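Local coordinates for enoyl-CoA hydratase/isomerase family protein (Mycobacterium tuberculosis, PDB 4FN7), which acts as an enoyl-CoA isomerase of the crotonase superfamily, moving the carbon-carbon double bond of unsaturated acyl-CoA thioesters, at the interface of chains A and B. Residues are numbered along the deposited sequence; one frame, centred on the assembly and turned at random. Chains: chain A/B, Enoyl-CoA hydratase/isomerase family protein.

Contact 1: the interface of chains A and B. Residues chain A 131, 135-137; chain B 202, 205-206.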
loop_
_atom_site.group_PDB
_atom_site.type_symbol
_atom_site.label_atom_id
_atom_site.label_comp_id
_atom_site.label_asym_id
_atom_site.label_seq_id
_atom_site.Cartn_x
_atom_site.Cartn_y
_atom_site.Cartn_z
ATOM N N VAL A 131 -2.011 0.185 21.739
ATOM C CA VAL A 131 -2.932 -0.894 22.091
ATOM C C VAL A 131 -2.351 -1.798 23.175
ATOM O O VAL A 131 -3.092 -2.330 24.006
ATOM C CB VAL A 131 -3.340 -1.699 20.835
ATOM C CG1 VAL A 131 -4.023 -3.008 21.210
ATOM C CG2 VAL A 131 -4.240 -0.842 19.932
ATOM N N MET A 135 -4.333 2.212 25.182
ATOM C CA MET A 135 -4.767 3.430 24.524
ATOM C C MET A 135 -5.287 3.156 23.118
ATOM O O MET A 135 -4.668 2.441 22.334
ATOM C CB MET A 135 -3.627 4.446 24.511
ATOM C CG MET A 135 -3.089 4.722 25.907
ATOM S SD MET A 135 -1.679 5.834 25.934
ATOM C CE MET A 135 -1.313 5.877 27.683
ATOM N N THR A 136 -6.449 3.716 22.814
ATOM C CA THR A 136 -6.987 3.632 21.461
ATOM C C THR A 136 -6.252 4.654 20.594
ATOM O O THR A 136 -6.053 5.795 21.010
ATOM C CB THR A 136 -8.504 3.895 21.454
ATOM O OG1 THR A 136 -9.156 2.908 22.264
ATOM C CG2 THR A 136 -9.074 3.840 20.036
ATOM N N ILE A 137 -5.821 4.249 19.405
ATOM C CA ILE A 137 -5.030 5.158 18.577
ATOM C C ILE A 137 -5.902 6.288 18.039
ATOM O O ILE A 137 -6.943 6.037 17.427
ATOM C CB ILE A 137 -4.354 4.432 17.408
ATOM C CG1 ILE A 137 -3.461 3.300 17.918
ATOM C CG2 ILE A 137 -3.525 5.427 16.602
ATOM C CD1 ILE A 137 -2.746 2.530 16.811
ATOM N N ALA B 202 -8.793 -1.440 23.799
ATOM C CA ALA B 202 -8.038 -0.642 22.838
ATOM C C ALA B 202 -7.868 -1.389 21.521
ATOM O O ALA B 202 -7.920 -0.790 20.450
ATOM C CB ALA B 202 -6.689 -0.272 23.413
ATOM N N ALA B 205 -11.367 -1.311 19.649
ATOM C CA ALA B 205 -11.672 0.021 19.157
ATOM C C ALA B 205 -10.738 0.409 18.016
ATOM O O ALA B 205 -11.169 0.966 17.002
ATOM C CB ALA B 205 -11.564 1.033 20.283
ATOM N N THR B 206 -9.450 0.129 18.183
ATOM C CA THR B 206 -8.476 0.507 17.163
ATOM C C THR B 206 -8.675 -0.266 15.859
ATOM O O THR B 206 -8.569 0.303 14.773
ATOM C CB THR B 206 -7.039 0.334 17.684
ATOM O OG1 THR B 206 -6.846 1.201 18.804
ATOM C CG2 THR B 206 -6.010 0.673 16.602
#

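Contact 2: the interface of chains A and B. Residues chain A 136-139, 142, 158; chain B 206, 209-210.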
loop_
_atom_site.group_PDB
_atom_site.type_symbol
_atom_site.label_atom_id
_atom_site.label_comp_id
_atom_site.label_asym_id
_atom_site.label_seq_id
_atom_site.Cartn_x
_atom_site.Cartn_y
_atom_site.Cartn_z
ATOM N N THR A 136 -6.449 3.716 22.814
ATOM C CA THR A 136 -6.987 3.632 21.461
ATOM C C THR A 136 -6.252 4.654 20.594
ATOM O O THR A 136 -6.053 5.795 21.010
ATOM C CB THR A 136 -8.504 3.895 21.454
ATOM O OG1 THR A 136 -9.156 2.908 22.264
ATOM C CG2 THR A 136 -9.074 3.840 20.036
ATOM N N ILE A 137 -5.821 4.249 19.405
ATOM C CA ILE A 137 -5.030 5.158 18.577
ATOM C C ILE A 137 -5.902 6.288 18.039
ATOM O O ILE A 137 -6.943 6.037 17.427
ATOM C CB ILE A 137 -4.354 4.432 17.408
ATOM C CG1 ILE A 137 -3.461 3.300 17.918
ATOM C CG2 ILE A 137 -3.525 5.427 16.602
ATOM C CD1 ILE A 137 -2.746 2.530 16.811
ATOM N N PRO A 138 -5.483 7.546 18.265
ATOM C CA PRO A 138 -6.240 8.681 17.729
ATOM C C PRO A 138 -6.341 8.659 16.208
ATOM O O PRO A 138 -5.426 8.189 15.518
ATOM C CB PRO A 138 -5.418 9.890 18.182
ATOM C CG PRO A 138 -4.750 9.427 19.434
ATOM C CD PRO A 138 -4.390 7.993 19.147
ATOM N N TYR A 139 -7.445 9.182 15.693
ATOM C CA TYR A 139 -7.636 9.240 14.247
ATOM C C TYR A 139 -6.485 9.936 13.518
ATOM O O TYR A 139 -6.058 9.474 12.461
ATOM C CB TYR A 139 -8.975 9.888 13.897
ATOM C CG TYR A 139 -10.168 8.997 14.173
ATOM C CD1 TYR A 139 -10.456 7.916 13.348
ATOM C CD2 TYR A 139 -11.007 9.236 15.254
ATOM C CE1 TYR A 139 -11.552 7.097 13.593
ATOM C CE2 TYR A 139 -12.105 8.427 15.503
ATOM C CZ TYR A 139 -12.369 7.360 14.669
ATOM O OH TYR A 139 -13.455 6.550 14.911
ATOM N N LEU A 142 -3.654 7.512 13.202
ATOM C CA LEU A 142 -3.984 6.516 12.191
ATOM C C LEU A 142 -3.718 7.046 10.782
ATOM O O LEU A 142 -3.154 6.349 9.945
ATOM C CB LEU A 142 -5.441 6.052 12.330
ATOM C CG LEU A 142 -5.757 5.223 13.579
ATOM C CD1 LEU A 142 -7.257 4.977 13.691
ATOM C CD2 LEU A 142 -5.003 3.906 13.549
ATOM N N THR A 158 -1.284 -1.104 13.961
ATOM C CA THR A 158 -2.333 -0.442 14.720
ATOM C C THR A 158 -2.977 -1.391 15.742
ATOM O O THR A 158 -2.693 -1.300 16.935
ATOM C CB THR A 158 -3.365 0.222 13.786
ATOM O OG1 THR A 158 -3.930 -0.756 12.901
ATOM C CG2 THR A 158 -2.688 1.316 12.950
ATOM N N THR B 206 -9.450 0.129 18.183
ATOM C CA THR B 206 -8.476 0.507 17.163
ATOM C C THR B 206 -8.675 -0.266 15.859
ATOM O O THR B 206 -8.569 0.303 14.773
ATOM C CB THR B 206 -7.039 0.334 17.684
ATOM O OG1 THR B 206 -6.846 1.201 18.804
ATOM C CG2 THR B 206 -6.010 0.673 16.602
ATOM N N ARG B 209 -11.439 1.218 13.887
ATOM C CA ARG B 209 -10.983 2.447 13.239
ATOM C C ARG B 209 -10.098 2.147 12.029
ATOM O O ARG B 209 -10.204 2.814 10.999
ATOM C CB ARG B 209 -10.225 3.331 14.230
ATOM C CG ARG B 209 -11.083 3.882 15.346
ATOM C CD ARG B 209 -10.285 4.824 16.236
ATOM N NE ARG B 209 -11.142 5.389 17.268
ATOM C CZ ARG B 209 -10.795 6.380 18.083
ATOM N NH1 ARG B 209 -9.587 6.928 17.999
ATOM N NH2 ARG B 209 -11.661 6.825 18.987
ATOM N N SER B 210 -9.228 1.147 12.145
ATOM C CA SER B 210 -8.282 0.845 11.069
ATOM C C SER B 210 -8.963 0.149 9.891
ATOM O O SER B 210 -8.341 -0.053 8.843
ATOM C CB SER B 210 -7.117 -0.008 11.574
ATOM O OG SER B 210 -7.498 -1.362 11.753
HETATM O O HOH W 1 -5.808 -3.383 13.095
#

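Contact 3: the interface of chains A and B. Residues chain A 151-152, 155; chain B 118, 147-148, 176, 210-211.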
loop_
_atom_site.group_PDB
_atom_site.type_symbol
_atom_site.label_atom_id
_atom_site.label_comp_id
_atom_site.label_asym_id
_atom_site.label_seq_id
_atom_site.Cartn_x
_atom_site.Cartn_y
_atom_site.Cartn_z
ATOM N N ARG A 151 -0.625 -1.732 3.241
ATOM C CA ARG A 151 -1.928 -2.093 3.769
ATOM C C ARG A 151 -1.843 -3.109 4.903
ATOM O O ARG A 151 -2.471 -2.929 5.948
ATOM C CB ARG A 151 -2.826 -2.585 2.646
ATOM C CG ARG A 151 -3.377 -1.438 1.834
ATOM C CD ARG A 151 -3.772 -1.902 0.484
ATOM N NE ARG A 151 -4.430 -0.859 -0.280
ATOM C CZ ARG A 151 -4.869 -1.043 -1.513
ATOM N NH1 ARG A 151 -4.708 -2.235 -2.090
ATOM N NH2 ARG A 151 -5.464 -0.050 -2.159
ATOM N N SER A 152 -1.044 -4.154 4.726
ATOM C CA SER A 152 -0.955 -5.174 5.765
ATOM C C SER A 152 -0.161 -4.704 6.986
ATOM O O SER A 152 -0.487 -5.065 8.120
ATOM C CB SER A 152 -0.405 -6.484 5.207
ATOM O OG SER A 152 -1.444 -7.238 4.610
ATOM N N GLN A 155 -2.426 -2.591 9.212
ATOM C CA GLN A 155 -3.295 -3.400 10.065
ATOM C C GLN A 155 -2.568 -3.875 11.320
ATOM O O GLN A 155 -3.097 -3.777 12.430
ATOM C CB GLN A 155 -3.870 -4.590 9.292
ATOM C CG GLN A 155 -4.895 -4.183 8.261
ATOM C CD GLN A 155 -5.995 -3.345 8.869
ATOM O OE1 GLN A 155 -6.534 -3.692 9.921
ATOM N NE2 GLN A 155 -6.328 -2.231 8.225
ATOM N N ARG B 118 -1.785 -13.778 10.110
ATOM C CA ARG B 118 -1.994 -14.922 9.241
ATOM C C ARG B 118 -0.669 -15.644 9.029
ATOM O O ARG B 118 0.293 -15.046 8.545
ATOM C CB ARG B 118 -2.537 -14.444 7.892
ATOM C CG ARG B 118 -3.806 -13.622 8.003
ATOM C CD ARG B 118 -4.022 -12.747 6.771
ATOM N NE ARG B 118 -2.995 -11.706 6.697
ATOM C CZ ARG B 118 -2.815 -10.891 5.662
ATOM N NH1 ARG B 118 -3.596 -10.981 4.595
ATOM N NH2 ARG B 118 -1.851 -9.982 5.707
ATOM N N LEU B 147 -8.042 -4.416 1.562
ATOM C CA LEU B 147 -7.616 -4.051 2.900
ATOM C C LEU B 147 -6.215 -4.557 3.247
ATOM O O LEU B 147 -5.557 -4.007 4.131
ATOM C CB LEU B 147 -8.629 -4.598 3.909
ATOM C CG LEU B 147 -8.470 -4.164 5.360
ATOM C CD1 LEU B 147 -8.621 -2.649 5.520
ATOM C CD2 LEU B 147 -9.519 -4.900 6.186
ATOM N N ARG B 148 -5.767 -5.616 2.576
ATOM C CA ARG B 148 -4.514 -6.277 2.959
ATOM C C ARG B 148 -3.426 -6.301 1.885
ATOM O O ARG B 148 -2.244 -6.310 2.211
ATOM C CB ARG B 148 -4.770 -7.731 3.400
ATOM C CG ARG B 148 -5.886 -7.915 4.415
ATOM C CD ARG B 148 -5.667 -7.091 5.668
ATOM N NE ARG B 148 -4.715 -7.634 6.639
ATOM C CZ ARG B 148 -5.033 -8.528 7.573
ATOM N NH1 ARG B 148 -4.128 -8.912 8.455
ATOM N NH2 ARG B 148 -6.258 -9.032 7.624
ATOM N N ASP B 176 1.096 -12.846 6.863
ATOM C CA ASP B 176 1.969 -12.015 7.694
ATOM C C ASP B 176 3.222 -12.731 8.182
ATOM O O ASP B 176 4.183 -12.088 8.613
ATOM C CB ASP B 176 1.213 -11.488 8.909
ATOM C CG ASP B 176 -0.060 -10.800 8.535
ATOM O OD1 ASP B 176 0.006 -9.701 7.937
ATOM O OD2 ASP B 176 -1.135 -11.363 8.837
ATOM N N SER B 210 -9.228 1.147 12.145
ATOM C CA SER B 210 -8.282 0.845 11.069
ATOM C C SER B 210 -8.963 0.149 9.891
ATOM O O SER B 210 -8.341 -0.053 8.843
ATOM C CB SER B 210 -7.117 -0.008 11.574
ATOM O OG SER B 210 -7.498 -1.362 11.753
ATOM N N ARG B 211 -10.234 -0.216 10.071
ATOM C CA ARG B 211 -10.997 -0.952 9.061
ATOM C C ARG B 211 -12.325 -0.311 8.695
ATOM O O ARG B 211 -13.133 -0.917 8.007
ATOM C CB ARG B 211 -11.247 -2.381 9.547
ATOM C CG ARG B 211 -9.962 -3.108 9.765
ATOM C CD ARG B 211 -10.132 -4.453 10.410
ATOM N NE ARG B 211 -8.808 -5.020 10.602
ATOM C CZ ARG B 211 -8.549 -6.165 11.217
ATOM N NH1 ARG B 211 -9.543 -6.888 11.725
ATOM N NH2 ARG B 211 -7.291 -6.575 11.331
HETATM O O HOH W 2 0.230 -4.882 2.218
HETATM O O HOH W 3 -4.964 -1.776 5.631
HETATM O O HOH W 4 -5.808 -3.383 13.095
#

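Contact 1: the interface of chains A and B
A:Ile137 and B:Thr206 make a polar link of this subunit interface, in which the loop after the 3-10 helix 130-133 of chain A lies on helix 200-210 of chain B. The backbone N of A:Ile137 donates to the hydroxyl OG1 of B:Thr206 at 3.3 Å, long but nearly straight (166° at H). That hydroxyl in turn donates to the carbonyl O of B:Ala202, 2.8 Å from OG1 and one turn earlier in the helix. Threonine suits the place because one hydroxyl both gives and accepts, letting a helix meet a backbone N-H without a charge.

Its branch matters equally for the apolar contacts. With OG1 beside the backbone N (chi1 -62°), the methyl CG2 points away from that N and packs on CD1 of A:Ile137 at 3.8 Å. CG2 of A:Val131 also lies against B:Thr206, nearest its OG1 and 3.8 Å from CB. The A:Thr136 side chain runs past B:Thr206 in the opposite direction, and its CG2 settles on the methyl CB of B:Ala205 at 3.8 Å.

A side-chain methyl against the loop backbone is the third element. B:Ala202 sets its CB 3.6 Å from the carbonyl O of A:Met135, and the small alanines let the loop lie low over the helix. The patch thus seats the 3-10 helix 130-133 and the loop after it on a chain B helix, probably helping to hold neighbouring subunits of a crotonase-type trimer together.

Contact 2: the interface of chains A and B
B:Arg209 reaches from helix 200-210 across the start of helix 139-148 in chain A, meeting A:Leu142 first and A:Tyr139 next. Its CB touches the methyl CD1 of A:Leu142 at 3.4 Å, where a branched apolar residue suits the aliphatic root of the arginine. Beyond it the chain runs extended to NE, crossing the tyrosine at about a right angle. CG lies 3.6 Å from the phenol OH of A:Tyr139, and CD sits over the ring face toward its rim, 3.9 Å from the centroid in a CH-pi contact. The guanidinium then stacks on the ring, the two planes 14° apart, with CZ 3.5 Å from A:Tyr139 CE2. Its opposite face receives the methyl CG2 of A:Thr136, 3.6 Å from CZ, so the flat cation is sandwiched and its rotation restricted. At the end, NH1 donates to the carbonyl O of A:Ile137 at 2.8 Å, coming from above the carbonyl plane in a bent bond.

Beside the arginine, the hydroxyls of A:Thr158 and B:Ser210 are joined through a water, 3.2 Å from A:Thr158 OG1 and 3.0 Å from B:Ser210 OG. The site pins one long side chain to the neighbouring subunit by stacking and a backbone bond, which would help hold the subunits in register.

Contact 3: the interface of chains A and B
A:Gln155 and B:Arg211 meet in the close part of this subunit contact of the crotonase superfamily, where helix 151-159 of chain A rests on chain B. The amide oxygen OE1 accepts from B:Arg211 NE at 2.7 Å, and from the opposite face of the amide plane from the hydroxyl OG of B:Ser210 at 3.1 Å. The bend at chi2 (-54°) brings the amide to B:Ser210 and B:Arg211, where both its ends are used: NE2 donates within its own plane to the carbonyl O of B:Ser210, at 3.0 Å. Glutamine suits this place, since one flat group both accepts and donates. A:Ser152 is also held tightly, its OG donating to B:Arg148 O at 2.7 Å and accepting from B:Arg118 NH2 at 3.0 Å. B:Asp176 positions that arginine from the second shell, gripped side-on by NE and NH2, and would balance the charge of B:Arg148, whose guanidinium lies over that of B:Arg118.

Carbon packing is looser, as between A:Gln155 CG and B:Arg148 CD, 4.0 Å apart. The watered side borders the directly bonded amide: one water links A:Gln155 NE2 and A:Arg151 O to B:Leu147 O, and another, near OE1, bridges A:Gln155 O and B:Ser210 OG. Farther along, a water joins A:Ser152 N to B:Arg148 O.

Contacts 1 and 2 are nearly continuous, their C-alpha centres about 6 Å apart, and share A:Thr136, A:Ile137 and B:Thr206. Contact 3 lies about 13 Å from contact 2 and 16 Å from contact 1, all by C-alpha centres; it shares B:Ser210 with contact 2. Helix 200-210 of chain B contributes to all three, while helix 151-159 of chain A serves contacts 2 and 3. Apolar packing weighs more in contacts 1 and 2, and direct and water-mediated hydrogen bonds in contact 3. Different surfaces of the same protein meet, without exact two-fold symmetry, as suits the three-subunit ring expected of crotonases.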